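Succinylglutamate desuccinylase (Chromobacterium violaceum, PDB 1YW4) probably hydrolyses N-succinyl-L-glutamate to succinate and glutamate in a zinc-dependent reaction that completes arginine degradation by the AST pathway. Local coordinates at residues A301-P313 and L319-P331. Residues are numbered along the deposited sequence; the frame is centred on the assembly and turned at random.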
ATOM      1  N   ALA A 301       9.541   2.584  -6.245  1.00 54.71           N
ATOM      2  CA  ALA A 301      10.993   2.641  -6.373  1.00 54.09           C
ATOM      3  C   ALA A 301      11.651   3.197  -5.110  1.00 53.53           C
ATOM      4  O   ALA A 301      12.281   2.457  -4.350  1.00 54.66           O
ATOM      5  CB  ALA A 301      11.376   3.492  -7.578  1.00 54.36           C
ATOM      6  N   THR A 302      11.504   4.499  -4.891  1.00 51.67           N
ATOM      7  CA  THR A 302      12.090   5.151  -3.723  1.00 50.02           C
ATOM      8  C   THR A 302      11.275   6.375  -3.311  1.00 47.54           C
ATOM      9  O   THR A 302      10.714   7.069  -4.157  1.00 47.35           O
ATOM     10  CB  THR A 302      13.549   5.583  -4.010  1.00 50.93           C
ATOM     11  OG1 THR A 302      14.097   6.240  -2.859  1.00 50.62           O
ATOM     12  CG2 THR A 302      13.600   6.527  -5.206  1.00 51.72           C
ATOM     13  N   GLY A 303      11.210   6.628  -2.009  1.00 44.57           N
ATOM     14  CA  GLY A 303      10.460   7.769  -1.517  1.00 41.46           C
ATOM     15  C   GLY A 303      10.715   8.051  -0.048  1.00 40.17           C
ATOM     16  O   GLY A 303       9.952   8.768   0.600  1.00 40.03           O
ATOM     17  N   GLY A 304      11.797   7.492   0.483  1.00 38.36           N
ATOM     18  CA  GLY A 304      12.116   7.702   1.882  1.00 37.68           C
ATOM     19  C   GLY A 304      11.143   7.004   2.814  1.00 36.73           C
ATOM     20  O   GLY A 304      11.110   7.281   4.016  1.00 38.20           O
ATOM     21  N   GLU A 305      10.346   6.099   2.262  1.00 35.13           N
ATOM     22  CA  GLU A 305       9.372   5.355   3.052  1.00 36.27           C
ATOM     23  C   GLU A 305       9.754   3.884   3.214  1.00 34.31           C
ATOM     24  O   GLU A 305       9.320   3.222   4.156  1.00 32.96           O
ATOM     25  CB  GLU A 305       7.986   5.449   2.401  1.00 39.52           C
ATOM     26  CG  GLU A 305       7.294   6.796   2.573  1.00 43.82           C
ATOM     27  CD  GLU A 305       6.829   7.032   3.997  1.00 46.17           C
ATOM     28  OE1 GLU A 305       7.689   7.095   4.905  1.00 47.98           O
ATOM     29  OE2 GLU A 305       5.600   7.147   4.208  1.00 46.02           O
ATOM     30  N   GLU A 306      10.571   3.378   2.295  1.00 32.29           N
ATOM     31  CA  GLU A 306      10.977   1.984   2.347  1.00 32.36           C
ATOM     32  C   GLU A 306      12.001   1.690   3.448  1.00 30.57           C
ATOM     33  O   GLU A 306      12.706   2.580   3.914  1.00 29.94           O
ATOM     34  CB  GLU A 306      11.537   1.542   0.992  1.00 33.26           C
ATOM     35  CG  GLU A 306      11.168   2.441  -0.176  1.00 35.86           C
ATOM     36  CD  GLU A 306      12.212   3.521  -0.415  1.00 37.05           C
ATOM     37  OE1 GLU A 306      12.252   4.519   0.352  1.00 34.12           O
ATOM     38  OE2 GLU A 306      13.009   3.352  -1.368  1.00 38.07           O
ATOM     39  N   ARG A 307      12.057   0.431   3.870  1.00 27.35           N
ATOM     40  CA  ARG A 307      12.988   0.002   4.904  1.00 27.16           C
ATOM     41  C   ARG A 307      13.510  -1.376   4.512  1.00 24.91           C
ATOM     42  O   ARG A 307      12.832  -2.130   3.814  1.00 25.59           O
ATOM     43  CB  ARG A 307      12.285  -0.076   6.266  1.00 25.63           C
ATOM     44  CG  ARG A 307      11.671   1.237   6.743  1.00 25.43           C
ATOM     45  CD  ARG A 307      10.799   1.014   7.971  1.00 26.19           C
ATOM     46  NE  ARG A 307      10.278   2.266   8.520  1.00 25.70           N
ATOM     47  CZ  ARG A 307      10.931   3.045   9.377  1.00 27.40           C
ATOM     48  NH1 ARG A 307      12.143   2.701   9.797  1.00 24.76           N
ATOM     49  NH2 ARG A 307      10.372   4.172   9.809  1.00 27.39           N
ATOM     50  N   ILE A 308      14.715  -1.699   4.957  1.00 23.34           N
ATOM     51  CA  ILE A 308      15.315  -2.986   4.645  1.00 22.02           C
ATOM     52  C   ILE A 308      14.931  -3.966   5.755  1.00 22.41           C
ATOM     53  O   ILE A 308      14.846  -3.592   6.928  1.00 21.79           O
ATOM     54  CB  ILE A 308      16.865  -2.851   4.545  1.00 21.43           C
ATOM     55  CG1 ILE A 308      17.487  -4.106   3.921  1.00 20.99           C
ATOM     56  CG2 ILE A 308      17.443  -2.607   5.921  1.00 22.85           C
ATOM     57  CD1 ILE A 308      16.952  -4.440   2.535  1.00 17.68           C
ATOM     58  N   LEU A 309      14.684  -5.214   5.390  1.00 21.81           N
ATOM     59  CA  LEU A 309      14.311  -6.210   6.382  1.00 23.02           C
ATOM     60  C   LEU A 309      14.991  -7.539   6.073  1.00 23.26           C
ATOM     61  O   LEU A 309      15.038  -7.964   4.921  1.00 22.74           O
ATOM     62  CB  LEU A 309      12.790  -6.377   6.400  1.00 22.53           C
ATOM     63  CG  LEU A 309      12.208  -7.327   7.449  1.00 23.97           C
ATOM     64  CD1 LEU A 309      12.609  -6.865   8.849  1.00 24.70           C
ATOM     65  CD2 LEU A 309      10.688  -7.359   7.322  1.00 24.53           C
ATOM     66  N   PHE A 310      15.537  -8.170   7.108  1.00 24.05           N
ATOM     67  CA  PHE A 310      16.222  -9.456   6.982  1.00 26.07           C
ATOM     68  C   PHE A 310      17.308  -9.499   5.903  1.00 28.11           C
ATOM     69  O   PHE A 310      17.333 -10.401   5.071  1.00 27.49           O
ATOM     70  CB  PHE A 310      15.192 -10.557   6.720  1.00 25.77           C
ATOM     71  CG  PHE A 310      14.127 -10.639   7.771  1.00 24.74           C
ATOM     72  CD1 PHE A 310      12.812 -10.929   7.425  1.00 27.57           C
ATOM     73  CD2 PHE A 310      14.436 -10.418   9.109  1.00 26.26           C
ATOM     74  CE1 PHE A 310      11.815 -10.992   8.397  1.00 27.12           C
ATOM     75  CE2 PHE A 310      13.452 -10.479  10.089  1.00 26.78           C
ATOM     76  CZ  PHE A 310      12.135 -10.766   9.732  1.00 28.12           C
ATOM     77  N   PRO A 311      18.231  -8.525   5.910  1.00 30.22           N
ATOM     78  CA  PRO A 311      19.303  -8.508   4.907  1.00 33.03           C
ATOM     79  C   PRO A 311      20.263  -9.693   5.069  1.00 36.21           C
ATOM     80  O   PRO A 311      20.654 -10.031   6.185  1.00 35.71           O
ATOM     81  CB  PRO A 311      19.992  -7.175   5.174  1.00 31.88           C
ATOM     82  CG  PRO A 311      19.863  -7.045   6.661  1.00 31.25           C
ATOM     83  CD  PRO A 311      18.411  -7.438   6.887  1.00 29.81           C
ATOM     84  N   ASN A 312      20.641 -10.316   3.957  1.00 38.75           N
ATOM     85  CA  ASN A 312      21.557 -11.453   3.997  1.00 42.68           C
ATOM     86  C   ASN A 312      22.308 -11.555   2.673  1.00 43.85           C
ATOM     87  O   ASN A 312      21.981 -12.386   1.823  1.00 44.39           O
ATOM     88  CB  ASN A 312      20.792 -12.758   4.248  1.00 44.80           C
ATOM     89  CG  ASN A 312      21.706 -13.907   4.655  1.00 46.83           C
ATOM     90  OD1 ASN A 312      22.821 -14.039   4.149  1.00 47.70           O
ATOM     91  ND2 ASN A 312      21.229 -14.749   5.567  1.00 47.97           N
ATOM     92  N   PRO A 313      23.328 -10.707   2.483  1.00 44.29           N
ATOM     93  CA  PRO A 313      24.137 -10.687   1.261  1.00 45.45           C
ATOM     94  C   PRO A 313      25.090 -11.878   1.113  1.00 46.58           C
ATOM     95  O   PRO A 313      25.767 -12.016   0.095  1.00 47.09           O
ATOM     96  CB  PRO A 313      24.884  -9.365   1.376  1.00 44.83           C
ATOM     97  CG  PRO A 313      25.125  -9.271   2.845  1.00 45.00           C
ATOM     98  CD  PRO A 313      23.784  -9.669   3.427  1.00 44.83           C
ATOM     99  N   LEU A 319      18.856 -16.550  -5.349  1.00 51.36           N
ATOM    100  CA  LEU A 319      17.751 -16.207  -4.465  1.00 49.87           C
ATOM    101  C   LEU A 319      17.870 -14.745  -4.051  1.00 49.00           C
ATOM    102  O   LEU A 319      18.652 -13.988  -4.627  1.00 48.85           O
ATOM    103  CB  LEU A 319      17.799 -17.084  -3.216  1.00 49.66           C
ATOM    104  CG  LEU A 319      17.971 -18.588  -3.430  1.00 50.22           C
ATOM    105  CD1 LEU A 319      18.430 -19.221  -2.129  1.00 50.32           C
ATOM    106  CD2 LEU A 319      16.670 -19.209  -3.921  1.00 49.95           C
ATOM    107  N   ARG A 320      17.098 -14.361  -3.040  1.00 47.89           N
ATOM    108  CA  ARG A 320      17.109 -12.994  -2.546  1.00 47.82           C
ATOM    109  C   ARG A 320      18.050 -12.851  -1.354  1.00 46.40           C
ATOM    110  O   ARG A 320      18.280 -13.808  -0.615  1.00 46.80           O
ATOM    111  CB  ARG A 320      15.697 -12.562  -2.138  1.00 49.14           C
ATOM    112  CG  ARG A 320      15.156 -13.251  -0.897  1.00 49.39           C
ATOM    113  CD  ARG A 320      13.746 -12.767  -0.580  1.00 50.28           C
ATOM    114  NE  ARG A 320      13.239 -13.310   0.678  1.00 51.32           N
ATOM    115  CZ  ARG A 320      13.746 -13.032   1.875  1.00 52.03           C
ATOM    116  NH1 ARG A 320      14.783 -12.213   1.986  1.00 52.32           N
ATOM    117  NH2 ARG A 320      13.217 -13.572   2.966  1.00 52.66           N
ATOM    118  N   ALA A 321      18.591 -11.650  -1.181  1.00 44.20           N
ATOM    119  CA  ALA A 321      19.512 -11.369  -0.091  1.00 42.22           C
ATOM    120  C   ALA A 321      18.952 -10.274   0.807  1.00 41.00           C
ATOM    121  O   ALA A 321      19.698  -9.558   1.475  1.00 39.14           O
ATOM    122  CB  ALA A 321      20.856 -10.944  -0.651  1.00 42.92           C
ATOM    123  N   GLY A 322      17.631 -10.154   0.821  1.00 40.40           N
ATOM    124  CA  GLY A 322      16.994  -9.141   1.638  1.00 39.40           C
ATOM    125  C   GLY A 322      15.660  -8.727   1.057  1.00 38.88           C
ATOM    126  O   GLY A 322      15.368  -9.001  -0.108  1.00 39.24           O
ATOM    127  N   ILE A 323      14.843  -8.069   1.871  1.00 37.11           N
ATOM    128  CA  ILE A 323      13.538  -7.619   1.422  1.00 36.08           C
ATOM    129  C   ILE A 323      13.285  -6.150   1.749  1.00 33.81           C
ATOM    130  O   ILE A 323      13.541  -5.688   2.864  1.00 32.36           O
ATOM    131  CB  ILE A 323      12.404  -8.465   2.042  1.00 37.86           C
ATOM    132  CG1 ILE A 323      12.466  -8.395   3.567  1.00 39.44           C
ATOM    133  CG2 ILE A 323      12.518  -9.911   1.578  1.00 38.52           C
ATOM    134  CD1 ILE A 323      11.337  -9.145   4.258  1.00 41.17           C
ATOM    135  N   VAL A 324      12.795  -5.419   0.755  1.00 30.62           N
ATOM    136  CA  VAL A 324      12.476  -4.013   0.922  1.00 27.85           C
ATOM    137  C   VAL A 324      10.991  -3.926   1.249  1.00 27.28           C
ATOM    138  O   VAL A 324      10.142  -4.376   0.473  1.00 26.93           O
ATOM    139  CB  VAL A 324      12.783  -3.213  -0.363  1.00 27.32           C
ATOM    140  CG1 VAL A 324      12.328  -1.768  -0.203  1.00 27.26           C
ATOM    141  CG2 VAL A 324      14.281  -3.261  -0.655  1.00 25.19           C
ATOM    142  N   VAL A 325      10.680  -3.374   2.416  1.00 25.14           N
ATOM    143  CA  VAL A 325       9.295  -3.233   2.840  1.00 24.39           C
ATOM    144  C   VAL A 325       8.851  -1.780   2.719  1.00 23.92           C
ATOM    145  O   VAL A 325       9.680  -0.870   2.666  1.00 21.55           O
ATOM    146  CB  VAL A 325       9.099  -3.680   4.311  1.00 24.71           C
ATOM    147  CG1 VAL A 325       9.445  -5.154   4.464  1.00 23.40           C
ATOM    148  CG2 VAL A 325       9.969  -2.831   5.234  1.00 26.41           C
ATOM    149  N   GLU A 326       7.535  -1.584   2.674  1.00 25.13           N
ATOM    150  CA  GLU A 326       6.918  -0.262   2.574  1.00 23.56           C
ATOM    151  C   GLU A 326       5.738  -0.188   3.536  1.00 22.62           C
ATOM    152  O   GLU A 326       5.167  -1.209   3.916  1.00 22.76           O
ATOM    153  CB  GLU A 326       6.412  -0.023   1.151  1.00 23.76           C
ATOM    154  CG  GLU A 326       5.381  -1.051   0.709  1.00 22.20           C
ATOM    155  CD  GLU A 326       4.830  -0.780  -0.674  1.00 23.18           C
ATOM    156  OE1 GLU A 326       3.955  -1.550  -1.107  1.00 24.18           O
ATOM    157  OE2 GLU A 326       5.270   0.192  -1.320  1.00 23.03           O
ATOM    158  N   PRO A 327       5.348   1.029   3.933  1.00 23.85           N
ATOM    159  CA  PRO A 327       4.225   1.229   4.854  1.00 24.81           C
ATOM    160  C   PRO A 327       2.960   0.533   4.351  1.00 26.97           C
ATOM    161  O   PRO A 327       2.707   0.477   3.147  1.00 27.06           O
ATOM    162  CB  PRO A 327       4.070   2.752   4.881  1.00 24.41           C
ATOM    163  CG  PRO A 327       5.482   3.239   4.670  1.00 22.39           C
ATOM    164  CD  PRO A 327       5.972   2.317   3.572  1.00 24.33           C
ATOM    165  N   ALA A 328       2.179  -0.007   5.277  1.00 28.65           N
ATOM    166  CA  ALA A 328       0.943  -0.692   4.929  1.00 31.34           C
ATOM    167  C   ALA A 328      -0.201  -0.057   5.701  1.00 31.68           C
ATOM    168  O   ALA A 328      -0.095   0.178   6.903  1.00 32.56           O
ATOM    169  CB  ALA A 328       1.042  -2.182   5.261  1.00 30.60           C
ATOM    170  N   ARG A 329      -1.289   0.228   5.000  1.00 33.61           N
ATOM    171  CA  ARG A 329      -2.451   0.846   5.620  1.00 34.61           C
ATOM    172  C   ARG A 329      -3.614  -0.136   5.634  1.00 35.23           C
ATOM    173  O   ARG A 329      -3.798  -0.899   4.689  1.00 34.73           O
ATOM    174  CB  ARG A 329      -2.846   2.108   4.842  1.00 35.16           C
ATOM    175  CG  ARG A 329      -1.738   3.157   4.708  1.00 35.64           C
ATOM    176  CD  ARG A 329      -1.388   3.800   6.044  1.00 37.09           C
ATOM    177  NE  ARG A 329      -2.513   4.526   6.631  1.00 37.81           N
ATOM    178  CZ  ARG A 329      -3.037   5.643   6.131  1.00 38.36           C
ATOM    179  NH1 ARG A 329      -2.546   6.181   5.024  1.00 37.60           N
ATOM    180  NH2 ARG A 329      -4.060   6.226   6.741  1.00 38.61           N
ATOM    181  N   LEU A 330      -4.384  -0.128   6.717  1.00 36.22           N
ATOM    182  CA  LEU A 330      -5.550  -0.997   6.840  1.00 38.60           C
ATOM    183  C   LEU A 330      -6.713  -0.338   6.094  1.00 39.13           C
ATOM    184  O   LEU A 330      -6.683   0.863   5.828  1.00 39.60           O
ATOM    185  CB  LEU A 330      -5.923  -1.179   8.315  1.00 38.80           C
ATOM    186  CG  LEU A 330      -5.020  -2.071   9.173  1.00 40.83           C
ATOM    187  CD1 LEU A 330      -5.389  -1.917  10.641  1.00 40.89           C
ATOM    188  CD2 LEU A 330      -5.163  -3.525   8.727  1.00 39.91           C
ATOM    189  N   PRO A 331      -7.750  -1.116   5.742  1.00 40.92           N
ATOM    190  CA  PRO A 331      -8.908  -0.563   5.026  1.00 42.07           C
ATOM    191  C   PRO A 331      -9.630   0.497   5.855  1.00 43.11           C
ATOM    192  O   PRO A 331     -10.228   1.429   5.314  1.00 42.91           O
ATOM    193  CB  PRO A 331      -9.776  -1.795   4.767  1.00 41.31           C
ATOM    194  CG  PRO A 331      -9.470  -2.669   5.942  1.00 42.00           C
ATOM    195  CD  PRO A 331      -7.961  -2.541   6.053  1.00 40.83           C
TER
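R307–L309 and I323–V325 pair as an antiparallel β-hairpin in the barrel-sandwich hybrid domain of this AspA/AstE-family enzyme. Two hydrogen-bonded pairs, R307 with V325 and L309 with I323, flank the non-hydrogen-bonded pair I308–V324 and fix the register. At the first, V325 N reaches R307 O at 2.9 Å, whereas the return bond from R307 N meets V325 O with the donor tilted from the carbonyl plane. L309 N and I323 N complete the second pair.

L309, I323 and V325 lie on one face; L309 and V325 meet L189 of strand 187-190, and I323 meets D263 of strand 257-265. L309 and I323 lie side by side, and L309 CB presses on I323 CG1 at 3.5 Å, a close carbon–carbon approach. I323 holds CG1 between its backbone N and carbonyl carbon (chi1 58°), which brings that branch against L309. L309 CD2 also touches V325 CG1 at 3.8 Å. On the other face, I308 turns CD1 back to 3.6 Å from I323 O.

Pairing ends differently at each margin. E305 crosses the P327 ring at about a right angle, its CB 3.9 Å from P327 CD. At the other margin F310, with positive phi, interrupts the ladder; its side chain lies about 8 Å from the zinc ion, close to the predicted active-site E214, and its CD1 touches I323 CD1 at 3.9 Å. Beyond P311, N312 N bonds A321 O at 2.8 Å: the N–H...O angle is 176°, almost straight, yet the donor stands 57° out of the carbonyl plane.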